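Side-chain contacts in poly-gamma-glutamate hydrolase (Bacillus phage phiNIT1, PDB 3A9L), which hydrolyses the gamma-glutamyl linkage of bacterial poly-gamma-glutamate as a zinc-dependent phage peptidase: residues H103-K106 against K111-L114; K106-K111 against Q170-F175; E121-I126 against A137-D142; P39-G42 against G47-E50; D142-T147 against Q163-S168. All coordinates share one frame; numbering follows the deposited sequence.

Interaction 1 (H103-K106 against K111-L114); sequences HGYK and KNTL. With ZN (zinc ion), chain C.
Asn-112 ND2 is held by a hydrogen bond to Glu-138 OE2 on the adjoining strand, which steadies the residue whose CB lies 3.5 Å from Tyr-105 OH. On the other arm of the amide, OD1 takes a weak bond from the following backbone N of Thr-113. The tyrosine ring and this amide are inclined at 66°, so the two meet through the phenol oxygen and the methylene group and do not stack. Tyr-105 carries CG between its own N and carbonyl carbon (chi1 77°), a setting that sends the ring across strand 162-167 toward strand 113-116. There the CD1 methyl of Leu-114 comes obliquely against the far part of the ring, 3.8 Å from Tyr-105 CZ. The ring also touches Glu-165 and Ser-167, so one side chain ties together three adjacent strands. Two residues earlier, His-103 ND1 binds zinc at 2.1 Å. A water on that zinc donates to the carbonyl of the intervening residue, its oxygen 3.0 Å from Gly-104 O. With His-40 and Glu-45 completing the protein ligands, strand 98-105 thus delivers one ligand to the His-Glu-His zinc site of this alpha/beta peptidase fold.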
# COMPACT_ATOMS: atom_id res chain seq x y z
N HIS A 103 0.98 14.14 12.31
CA HIS A 103 0.16 15.30 11.93
C HIS A 103 0.94 16.56 11.79
O HIS A 103 2.03 16.72 12.35
CB HIS A 103 -0.97 15.52 12.93
CG HIS A 103 -2.07 14.52 12.81
ND1 HIS A 103 -3.19 14.73 12.03
CD2 HIS A 103 -2.22 13.28 13.35
CE1 HIS A 103 -3.97 13.67 12.10
NE2 HIS A 103 -3.41 12.78 12.90
N GLY A 104 0.38 17.48 11.01
CA GLY A 104 0.99 18.81 10.86
C GLY A 104 0.06 19.91 11.37
O GLY A 104 -1.13 19.92 11.06
N TYR A 105 0.57 20.83 12.19
CA TYR A 105 -0.27 21.96 12.60
C TYR A 105 0.45 23.24 12.23
O TYR A 105 1.67 23.23 12.05
CB TYR A 105 -0.68 21.88 14.10
CG TYR A 105 0.40 22.26 15.09
CD1 TYR A 105 0.55 23.59 15.51
CD2 TYR A 105 1.29 21.30 15.60
CE1 TYR A 105 1.56 23.95 16.42
CE2 TYR A 105 2.30 21.65 16.52
CZ TYR A 105 2.43 22.97 16.92
OH TYR A 105 3.42 23.32 17.81
N LYS A 106 -0.31 24.33 12.07
CA LYS A 106 0.23 25.61 11.65
C LYS A 106 0.91 26.37 12.79
O LYS A 106 0.30 26.73 13.80
CB LYS A 106 -0.86 26.48 11.00
CG LYS A 106 -0.33 27.56 10.03
CD LYS A 106 -1.36 27.83 8.93
CE LYS A 106 -0.75 28.55 7.74
NZ LYS A 106 -0.19 29.87 8.12
N LYS A 111 9.31 25.90 16.21
CA LYS A 111 9.51 24.46 16.10
C LYS A 111 9.08 23.75 17.38
O LYS A 111 9.67 23.94 18.46
CB LYS A 111 10.98 24.17 15.79
CG LYS A 111 11.41 24.68 14.42
CD LYS A 111 12.56 23.84 13.84
CE LYS A 111 13.77 23.86 14.77
NZ LYS A 111 15.00 23.42 14.03
N ASN A 112 8.04 22.92 17.24
CA ASN A 112 7.53 22.16 18.34
C ASN A 112 6.77 20.93 17.90
O ASN A 112 6.20 20.89 16.79
CB ASN A 112 6.62 23.05 19.21
CG ASN A 112 6.57 22.58 20.61
OD1 ASN A 112 7.23 21.63 20.97
ND2 ASN A 112 5.79 23.26 21.44
N THR A 113 6.74 19.94 18.78
CA THR A 113 5.93 18.75 18.64
C THR A 113 5.09 18.52 19.91
O THR A 113 5.65 18.50 21.01
CB THR A 113 6.79 17.50 18.34
OG1 THR A 113 7.49 17.69 17.10
CG2 THR A 113 5.91 16.26 18.25
N LEU A 114 3.78 18.35 19.71
CA LEU A 114 2.79 18.18 20.77
C LEU A 114 2.26 16.76 20.68
O LEU A 114 1.57 16.39 19.71
CB LEU A 114 1.66 19.22 20.65
CG LEU A 114 2.07 20.69 20.44
CD1 LEU A 114 0.88 21.56 20.08
CD2 LEU A 114 2.78 21.24 21.69
ZN ZN C . -3.73 16.35 10.82
O HOH W 1 -3.12 18.00 12.26

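Interaction 2 (K106-K111 against Q170-F175)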
# COMPACT_ATOMS: atom_id res chain seq x y z
N LYS A 106 -0.31 24.33 12.07
CA LYS A 106 0.23 25.61 11.65
C LYS A 106 0.91 26.37 12.79
O LYS A 106 0.30 26.73 13.80
CB LYS A 106 -0.86 26.48 11.00
CG LYS A 106 -0.33 27.56 10.03
CD LYS A 106 -1.36 27.83 8.93
CE LYS A 106 -0.75 28.55 7.74
NZ LYS A 106 -0.19 29.87 8.12
N ASP A 107 2.21 26.54 12.63
CA ASP A 107 2.95 27.50 13.44
C ASP A 107 4.24 27.62 12.70
O ASP A 107 5.13 26.81 12.87
CB ASP A 107 3.19 27.05 14.88
CG ASP A 107 3.85 28.13 15.73
OD1 ASP A 107 4.07 29.26 15.20
OD2 ASP A 107 4.14 27.86 16.91
N ASP A 108 4.31 28.63 11.83
CA ASP A 108 5.52 28.88 11.07
C ASP A 108 6.59 29.54 11.93
O ASP A 108 7.72 29.77 11.47
CB ASP A 108 5.21 29.80 9.89
CG ASP A 108 4.40 29.12 8.80
OD1 ASP A 108 4.76 28.00 8.39
OD2 ASP A 108 3.43 29.74 8.31
N TYR A 109 6.23 29.86 13.16
CA TYR A 109 7.11 30.68 14.00
C TYR A 109 7.82 29.94 15.14
O TYR A 109 8.74 30.47 15.76
CB TYR A 109 6.35 31.92 14.49
CG TYR A 109 6.07 32.89 13.36
CD1 TYR A 109 7.05 33.79 12.93
CD2 TYR A 109 4.84 32.89 12.70
CE1 TYR A 109 6.81 34.67 11.87
CE2 TYR A 109 4.59 33.77 11.63
CZ TYR A 109 5.58 34.65 11.23
OH TYR A 109 5.35 35.51 10.19
N ASN A 110 7.40 28.70 15.41
CA ASN A 110 8.04 27.89 16.45
C ASN A 110 8.12 26.47 16.02
O ASN A 110 7.13 25.91 15.58
CB ASN A 110 7.24 27.87 17.74
CG ASN A 110 6.94 29.22 18.23
OD1 ASN A 110 7.77 29.85 18.87
ND2 ASN A 110 5.75 29.71 17.92
N LYS A 111 9.31 25.90 16.21
CA LYS A 111 9.51 24.46 16.10
C LYS A 111 9.08 23.75 17.38
O LYS A 111 9.67 23.94 18.46
CB LYS A 111 10.98 24.17 15.79
CG LYS A 111 11.41 24.68 14.42
CD LYS A 111 12.56 23.84 13.84
CE LYS A 111 13.77 23.86 14.77
NZ LYS A 111 15.00 23.42 14.03
N GLN A 170 8.59 23.21 12.09
CA GLN A 170 9.43 22.06 12.39
C GLN A 170 9.60 21.18 11.15
O GLN A 170 10.72 20.70 10.85
CB GLN A 170 8.90 21.25 13.57
CG GLN A 170 9.65 19.90 13.76
CD GLN A 170 11.11 20.06 14.14
OE1 GLN A 170 11.45 20.21 15.31
NE2 GLN A 170 11.99 20.00 13.15
N ARG A 171 8.47 20.93 10.49
CA ARG A 171 8.42 20.20 9.23
C ARG A 171 9.18 20.91 8.09
O ARG A 171 9.80 20.24 7.27
CB ARG A 171 6.97 19.93 8.84
CG ARG A 171 6.18 19.17 9.89
CD ARG A 171 4.71 18.95 9.49
NE ARG A 171 3.87 20.11 9.75
CZ ARG A 171 3.16 20.75 8.82
NH1 ARG A 171 3.15 20.33 7.54
NH2 ARG A 171 2.43 21.78 9.17
N ARG A 172 9.17 22.25 8.06
CA ARG A 172 10.02 22.96 7.13
C ARG A 172 11.50 22.71 7.43
O ARG A 172 12.29 22.63 6.49
CB ARG A 172 9.72 24.48 7.03
CG ARG A 172 8.64 24.84 6.02
CD ARG A 172 8.48 26.34 5.86
NE ARG A 172 7.09 26.81 5.96
CZ ARG A 172 6.18 26.84 4.98
NH1 ARG A 172 6.44 26.38 3.75
NH2 ARG A 172 4.98 27.32 5.24
N ALA A 173 11.86 22.49 8.70
CA ALA A 173 13.24 22.24 9.09
C ALA A 173 13.70 20.79 8.81
O ALA A 173 14.89 20.53 8.84
CB ALA A 173 13.52 22.67 10.55
N PHE A 174 12.76 19.87 8.55
CA PHE A 174 13.10 18.54 7.97
C PHE A 174 13.78 18.63 6.57
O PHE A 174 14.43 17.67 6.14
CB PHE A 174 11.85 17.66 7.76
CG PHE A 174 11.12 17.20 9.02
CD1 PHE A 174 11.73 17.16 10.27
CD2 PHE A 174 9.78 16.78 8.92
CE1 PHE A 174 11.03 16.72 11.41
CE2 PHE A 174 9.07 16.34 10.06
CZ PHE A 174 9.69 16.31 11.30
N PHE A 175 13.59 19.72 5.84
CA PHE A 175 14.02 19.75 4.42
C PHE A 175 15.12 20.76 4.16
O PHE A 175 15.16 21.81 4.76
CB PHE A 175 12.84 20.00 3.45
CG PHE A 175 11.71 19.02 3.60
CD1 PHE A 175 11.84 17.71 3.15
CD2 PHE A 175 10.53 19.40 4.22
CE1 PHE A 175 10.80 16.79 3.31
CE2 PHE A 175 9.48 18.49 4.38
CZ PHE A 175 9.62 17.18 3.93
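Lys-111 lays its side chain along Gln-170 and Ala-173, joining the loop between strands 98-105 and 113-116 to the short helix 168-173 that follows strand 162-167, an inner strand of the mixed sheet. Its CB stands 4.0 Å from Gln-170 OE1. The next carbon, CG, rests on the helix backbone, 3.9 Å from Gln-170 CA. CD then packs against the methyl of the residue one turn on, 3.6 Å from Ala-173 CB. A bend at chi3 (-59°) follows, and the amine still passes near that methyl, with Lys-111 NZ 3.9 Å from Ala-173 CB, before it forms a salt bridge with Glu-191. Gln-170 NE2 donates to the same Glu-191 carboxylate oxygen, so both polar ends converge on one acceptor. Earlier in the loop, at Asp-108, the contact becomes ionic. Arg-172 NH2 donates to Asp-108 OD1 at 3.2 Å with a nearly straight 163° geometry; the oxygen lies in the guanidinium plane, yet the donor sits 36° above the carboxylate plane. Asp-108 OD1 is also hydrogen-bonded to Ser-168 OG, and Trp-180 meets Arg-172 in a cation-pi contact. The loop itself is pinned by an Asx turn: Asp-107 OD1 accepts from Tyr-109 N at 3.0 Å, while Asp-107 OD2 uses its syn lone pair to take Asn-110 ND2 at 2.7 Å.

Interaction 3 (E121-I126 against A137-D142)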
# COMPACT_ATOMS: atom_id res chain seq x y z
N GLU A 121 2.54 5.60 27.97
CA GLU A 121 3.90 5.11 28.04
C GLU A 121 4.72 5.36 26.78
O GLU A 121 5.80 5.89 26.89
CB GLU A 121 3.94 3.64 28.39
CG GLU A 121 5.37 3.16 28.60
CD GLU A 121 5.48 1.67 28.69
OE1 GLU A 121 4.43 1.00 28.90
OE2 GLU A 121 6.62 1.17 28.54
N LEU A 122 4.21 4.96 25.62
CA LEU A 122 4.80 5.30 24.33
C LEU A 122 4.76 6.80 24.03
O LEU A 122 5.74 7.33 23.49
CB LEU A 122 4.14 4.52 23.20
CG LEU A 122 4.84 4.56 21.82
CD1 LEU A 122 6.31 4.11 21.90
CD2 LEU A 122 4.04 3.71 20.85
N ARG A 123 3.65 7.47 24.35
CA ARG A 123 3.59 8.96 24.34
C ARG A 123 4.77 9.62 25.07
O ARG A 123 5.47 10.46 24.47
CB ARG A 123 2.25 9.49 24.90
CG ARG A 123 2.16 11.02 24.93
CD ARG A 123 1.17 11.51 25.96
NE ARG A 123 1.70 11.38 27.32
CZ ARG A 123 1.12 11.87 28.40
NH1 ARG A 123 -0.03 12.50 28.28
NH2 ARG A 123 1.67 11.70 29.61
N ASN A 124 4.97 9.28 26.35
CA ASN A 124 6.09 9.82 27.14
C ASN A 124 7.46 9.49 26.54
O ASN A 124 8.38 10.33 26.53
CB ASN A 124 6.04 9.33 28.60
CG ASN A 124 4.80 9.84 29.37
OD1 ASN A 124 4.17 10.82 28.98
ND2 ASN A 124 4.47 9.17 30.47
N LEU A 125 7.60 8.27 26.04
CA LEU A 125 8.88 7.79 25.45
C LEU A 125 9.31 8.58 24.23
O LEU A 125 10.47 8.96 24.12
CB LEU A 125 8.80 6.29 25.20
CG LEU A 125 8.81 5.55 26.56
CD1 LEU A 125 8.39 4.08 26.46
CD2 LEU A 125 10.18 5.68 27.22
N ILE A 126 8.36 8.87 23.35
CA ILE A 126 8.61 9.64 22.12
C ILE A 126 9.00 11.09 22.46
O ILE A 126 9.81 11.71 21.78
CB ILE A 126 7.36 9.60 21.20
CG1 ILE A 126 7.20 8.19 20.67
CG2 ILE A 126 7.47 10.62 20.06
CD1 ILE A 126 5.90 7.89 19.90
N ALA A 137 9.77 19.06 22.05
CA ALA A 137 8.65 18.14 22.17
C ALA A 137 8.04 18.18 23.57
O ALA A 137 8.76 18.21 24.58
CB ALA A 137 9.08 16.72 21.78
N GLU A 138 6.72 18.20 23.63
CA GLU A 138 6.03 18.15 24.93
C GLU A 138 4.72 17.38 24.87
O GLU A 138 4.15 17.18 23.78
CB GLU A 138 5.76 19.57 25.45
CG GLU A 138 4.82 20.34 24.55
CD GLU A 138 4.83 21.81 24.83
OE1 GLU A 138 4.20 22.24 25.82
OE2 GLU A 138 5.48 22.52 24.06
N VAL A 139 4.24 16.95 26.04
CA VAL A 139 2.87 16.39 26.17
C VAL A 139 1.85 17.46 25.82
O VAL A 139 1.91 18.58 26.31
CB VAL A 139 2.58 15.75 27.57
CG1 VAL A 139 1.06 15.40 27.75
CG2 VAL A 139 3.41 14.54 27.76
N ALA A 140 0.96 17.12 24.89
CA ALA A 140 -0.13 18.00 24.47
C ALA A 140 -1.09 18.30 25.64
O ALA A 140 -1.43 17.41 26.43
CB ALA A 140 -0.87 17.34 23.36
N THR A 141 -1.58 19.55 25.68
CA THR A 141 -2.43 20.06 26.78
C THR A 141 -3.68 20.89 26.43
O THR A 141 -4.78 20.45 26.74
CB THR A 141 -1.63 20.87 27.78
OG1 THR A 141 -0.91 21.90 27.07
CG2 THR A 141 -0.69 19.96 28.59
N ASP A 142 -3.56 22.10 25.88
CA ASP A 142 -4.81 22.80 25.51
C ASP A 142 -5.57 22.10 24.37
O ASP A 142 -6.80 21.98 24.40
CB ASP A 142 -4.69 24.34 25.27
CG ASP A 142 -3.25 24.89 25.32
OD1 ASP A 142 -2.37 24.45 24.53
OD2 ASP A 142 -3.03 25.82 26.13
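The guanidinium of Arg-123 lies flat across the branched end of Val-139, and the two side chains meet at about a right angle. Both valine methyls press on the same planar group. CG2 is placed over its centre, 3.6 Å from Arg-123 CZ, and CG1 reaches CZ at the same separation from the NH1 side. The approach of Val-139 CG1 to Arg-123 NH1, 3.1 Å, is shorter than a normal van der Waals contact and may reflect some uncertainty in the position of this surface side chain. Two features of the arginine chain bring it there: CG is anti to the backbone N (chi1 179°), which sends the chain off the helix toward the strand, and a turn at chi3 (74°) swings the end round over the valine.

The neighbouring residue in the helix then fixes the rotation of the group. Asn-124 starts from a CB directed away from the strand, but its amide comes back to the edge of the guanidinium. Its OD1 receives two bonds side-on, from Arg-123 NE at 3.0 Å and from Arg-123 NH2 at 2.7 Å. The NH2 bond lies in the carbonyl plane on a lone pair, whereas the NE donor stands above that plane. Asn-124 OD1 also grazes Val-139 CG2 at 4.0 Å.

Helix 120-132 here meets strand 138-139, the last strand of a beta-alpha-beta unit that begins with strand 113-116, whose Val-115 is touched by Arg-123 as well. The buried side of the helix, through Leu-122 and Ile-126, faces strand 162-167 and helix 190-209.

Interaction 4 (P39-G42 against G47-E50); sequences PHAG and GTTE. With ZN (zinc ion), chain C.
With Thr-49 OG1 anti to its own carbonyl carbon (chi1 -70°) and Thr-48 OG1 turned between backbone N and carbonyl carbon (chi1 44°), both hydroxyls at the start of helix 48-59 face the end of strand 34-42. Gly-42 N donates to Thr-49 OG1 at 2.8 Å with an angle of 158°, and that hydroxyl is also hydrogen-bonded to Gln-67 OE1. Thr-48 OG1 sits 3.3 Å from Ala-41 CA, although its hydrogen-bonding partner is Glu-45 O. The Ala-41 methyl lies alongside both hydroxyls, CB 3.4 Å from Thr-49 OG1 and more loosely against Thr-48 OG1. These residues form the first strand-to-helix junction of the beta-alpha-beta unit 34-42, 48-59, 62-68, and the tight connection between strand and helix carries Glu-45, a zinc ligand. A water fills the turn: it donates to Gly-42 O at 2.7 Å and to Glu-50 OE1 at 3.1 Å, and accepts from the N-cap residue Gly-47, at 2.8 Å from its N, and more distantly from Thr-49 N. Just before the junction, His-40 ND1 binds zinc at 2.2 Å while NE2 is hydrogen-bonded to Val-79 O. One face of that imidazole is covered by Pro-39, whose CG stands 3.7 Å above the ring plane.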
# COMPACT_ATOMS: atom_id res chain seq x y z
N PRO A 39 -3.57 10.31 8.28
CA PRO A 39 -4.74 10.54 7.43
C PRO A 39 -4.61 11.82 6.60
O PRO A 39 -5.46 12.09 5.72
CB PRO A 39 -5.88 10.69 8.45
CG PRO A 39 -5.24 11.20 9.71
CD PRO A 39 -3.81 10.62 9.71
N HIS A 40 -3.58 12.60 6.92
CA HIS A 40 -3.33 13.94 6.34
C HIS A 40 -1.95 14.03 5.65
O HIS A 40 -1.18 15.01 5.83
CB HIS A 40 -3.57 15.04 7.42
CG HIS A 40 -4.88 14.88 8.15
ND1 HIS A 40 -5.07 15.28 9.46
CD2 HIS A 40 -6.06 14.34 7.76
CE1 HIS A 40 -6.29 14.98 9.85
NE2 HIS A 40 -6.92 14.40 8.83
N ALA A 41 -1.65 13.01 4.84
CA ALA A 41 -0.35 12.92 4.17
C ALA A 41 -0.31 13.60 2.79
O ALA A 41 -1.26 14.25 2.39
CB ALA A 41 0.11 11.47 4.08
N GLY A 42 0.82 13.44 2.09
CA GLY A 42 1.06 14.15 0.82
C GLY A 42 1.05 15.62 1.13
O GLY A 42 1.66 16.04 2.11
N GLY A 47 5.14 16.87 4.84
CA GLY A 47 6.21 16.23 5.58
C GLY A 47 5.87 14.94 6.31
O GLY A 47 6.77 14.19 6.73
N THR A 48 4.58 14.70 6.53
CA THR A 48 4.13 13.46 7.16
C THR A 48 4.47 12.21 6.32
O THR A 48 4.89 11.18 6.86
CB THR A 48 2.60 13.48 7.42
OG1 THR A 48 1.95 14.00 6.27
CG2 THR A 48 2.27 14.40 8.59
N THR A 49 4.27 12.30 5.01
CA THR A 49 4.62 11.19 4.13
C THR A 49 6.07 10.77 4.29
O THR A 49 6.35 9.58 4.46
CB THR A 49 4.40 11.56 2.64
OG1 THR A 49 3.00 11.65 2.38
CG2 THR A 49 5.00 10.51 1.70
N GLU A 50 6.98 11.75 4.30
CA GLU A 50 8.44 11.48 4.23
C GLU A 50 8.93 10.99 5.58
O GLU A 50 9.79 10.12 5.67
CB GLU A 50 9.21 12.73 3.79
CG GLU A 50 8.92 13.17 2.32
CD GLU A 50 7.60 13.91 2.09
OE1 GLU A 50 7.07 14.58 2.99
OE2 GLU A 50 7.07 13.82 0.94
ZN ZN C . -3.73 16.35 10.82
O HOH W 2 3.95 14.97 3.12
O HOH W 1 -3.12 18.00 12.26

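Interaction 5 (D142-T147 against Q163-S168); sequences DRFTAT and QLEISS
The loop 142-147 runs past strand 163-167 in the opposite direction, Phe-144 beside Glu-165 with their CA atoms 7.2 Å apart and Ala-146 beside Gln-163, too far for backbone pairing, so side chains of the strand bridge to the loop. Phe-144 offers one face of its ring to Glu-165. The methylene CG of the glutamate makes a CH-pi contact, 4.0 Å from the ring centroid, and the chain then bends at chi2 to lay the carboxylate over the ring. The two planes are only 10° apart, with Glu-165 CD 3.5 Å from Phe-144 CD1, a stacked arrangement displaced toward the rim. Arg-143 CB lies over the opposite face, so the ring is held between the backbone neighbour and the strand. Strand 162-167 is an inner strand of the mixed alpha/beta sheet, next to strand 98-105 with its zinc ligand His-103, which Glu-165 touches. The Glu-165 side chain comes within about 4 Å of the zinc ion, and the phenylalanine thus backs a carboxylate at the edge of the metal site. Gln-163, extended with CG anti to its backbone N (chi1 179°), reaches the loop with its amide nitrogen. Gln-163 NE2 lies 3.9 Å from Ala-146 CB and donates to a water at 3.0 Å, which in turn hydrogen-bonds to Phe-144 O at 2.7 Å. At its other end the amide is fixed by Asn-151 ND2, which bonds to Gln-163 OE1.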
# COMPACT_ATOMS: atom_id res chain seq x y z
N ASP A 142 -3.56 22.10 25.88
CA ASP A 142 -4.81 22.80 25.51
C ASP A 142 -5.57 22.10 24.37
O ASP A 142 -6.80 21.98 24.40
CB ASP A 142 -4.69 24.34 25.27
CG ASP A 142 -3.25 24.89 25.32
OD1 ASP A 142 -2.37 24.45 24.53
OD2 ASP A 142 -3.03 25.82 26.13
N ARG A 143 -4.81 21.62 23.39
CA ARG A 143 -5.28 21.10 22.12
C ARG A 143 -4.50 19.82 21.80
O ARG A 143 -3.42 19.57 22.37
CB ARG A 143 -5.00 22.12 21.02
CG ARG A 143 -3.53 22.48 20.93
CD ARG A 143 -3.17 23.45 19.83
NE ARG A 143 -1.79 23.93 20.02
CZ ARG A 143 -1.14 24.76 19.21
NH1 ARG A 143 -1.73 25.23 18.10
NH2 ARG A 143 0.10 25.12 19.50
N PHE A 144 -5.04 19.03 20.88
CA PHE A 144 -4.33 17.85 20.33
C PHE A 144 -4.01 16.77 21.36
O PHE A 144 -3.06 16.01 21.20
CB PHE A 144 -3.04 18.28 19.65
CG PHE A 144 -3.23 19.27 18.53
CD1 PHE A 144 -4.29 19.15 17.64
CD2 PHE A 144 -2.34 20.32 18.37
CE1 PHE A 144 -4.46 20.08 16.60
CE2 PHE A 144 -2.51 21.26 17.35
CZ PHE A 144 -3.56 21.13 16.46
N THR A 145 -4.79 16.71 22.44
CA THR A 145 -4.49 15.74 23.50
C THR A 145 -4.90 14.34 23.09
O THR A 145 -4.36 13.35 23.59
CB THR A 145 -5.18 16.07 24.86
OG1 THR A 145 -6.58 15.90 24.73
CG2 THR A 145 -4.86 17.47 25.33
N ALA A 146 -5.88 14.26 22.18
CA ALA A 146 -6.39 12.96 21.68
C ALA A 146 -6.59 11.86 22.74
O ALA A 146 -5.95 10.81 22.68
CB ALA A 146 -5.48 12.45 20.56
N THR A 147 -7.44 12.10 23.73
CA THR A 147 -7.69 11.06 24.73
C THR A 147 -9.10 10.50 24.61
O THR A 147 -9.58 9.84 25.50
CB THR A 147 -7.47 11.55 26.19
OG1 THR A 147 -8.38 12.62 26.49
CG2 THR A 147 -5.99 11.98 26.39
N GLN A 163 -0.43 10.24 19.21
CA GLN A 163 -0.55 11.21 18.17
C GLN A 163 0.61 12.24 18.24
O GLN A 163 0.87 12.83 19.31
CB GLN A 163 -1.91 11.93 18.29
CG GLN A 163 -2.07 12.98 17.22
CD GLN A 163 -3.36 13.77 17.33
OE1 GLN A 163 -4.28 13.53 16.58
NE2 GLN A 163 -3.41 14.75 18.25
N LEU A 164 1.28 12.47 17.11
CA LEU A 164 2.24 13.57 17.05
C LEU A 164 1.71 14.71 16.19
O LEU A 164 1.31 14.50 15.08
CB LEU A 164 3.62 13.14 16.52
CG LEU A 164 4.51 12.20 17.35
CD1 LEU A 164 3.92 10.80 17.42
CD2 LEU A 164 5.92 12.14 16.76
N GLU A 165 1.72 15.92 16.72
CA GLU A 165 1.26 17.05 15.91
C GLU A 165 2.46 17.97 15.75
O GLU A 165 2.92 18.57 16.73
CB GLU A 165 0.07 17.73 16.61
CG GLU A 165 -1.31 16.98 16.45
CD GLU A 165 -2.19 17.51 15.33
OE1 GLU A 165 -1.80 18.44 14.64
OE2 GLU A 165 -3.29 16.98 15.12
N ILE A 166 3.00 18.02 14.52
CA ILE A 166 4.25 18.67 14.25
C ILE A 166 4.04 20.03 13.57
O ILE A 166 3.36 20.12 12.55
CB ILE A 166 5.16 17.75 13.38
CG1 ILE A 166 4.99 16.28 13.82
CG2 ILE A 166 6.61 18.17 13.48
CD1 ILE A 166 5.86 15.35 13.01
N SER A 167 4.63 21.07 14.14
CA SER A 167 4.41 22.44 13.68
C SER A 167 5.00 22.63 12.28
O SER A 167 5.94 21.93 11.90
CB SER A 167 5.05 23.44 14.64
OG SER A 167 6.47 23.40 14.50
N SER A 168 4.44 23.58 11.55
CA SER A 168 4.83 23.83 10.17
C SER A 168 6.28 24.27 10.10
O SER A 168 6.97 23.94 9.12
CB SER A 168 3.91 24.87 9.50
OG SER A 168 3.81 26.06 10.26
O HOH W 3 -0.86 15.28 19.74

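Interactions 1, 4 and 5 are buried and lie near the metal site: 1 and 4 supply two zinc ligands from neighbouring strands, and 5 places Glu-165 beside them. Their chemistry differs, being aromatic and aliphatic in interaction 1, hydroxyl and water bonding in interaction 4, and a carboxylate stacked on a ring in interaction 5. Interactions 2 and 3 lie at the surface, where long charged side chains do the work: a lysine chain on a helix beside an Asp-Arg salt bridge in 2, a guanidinium laid flat on a valine in 3. Strand 162-167 links several of them, since it lies between the strands of interaction 1, carries one side of interaction 5 and runs into the helix of interaction 2.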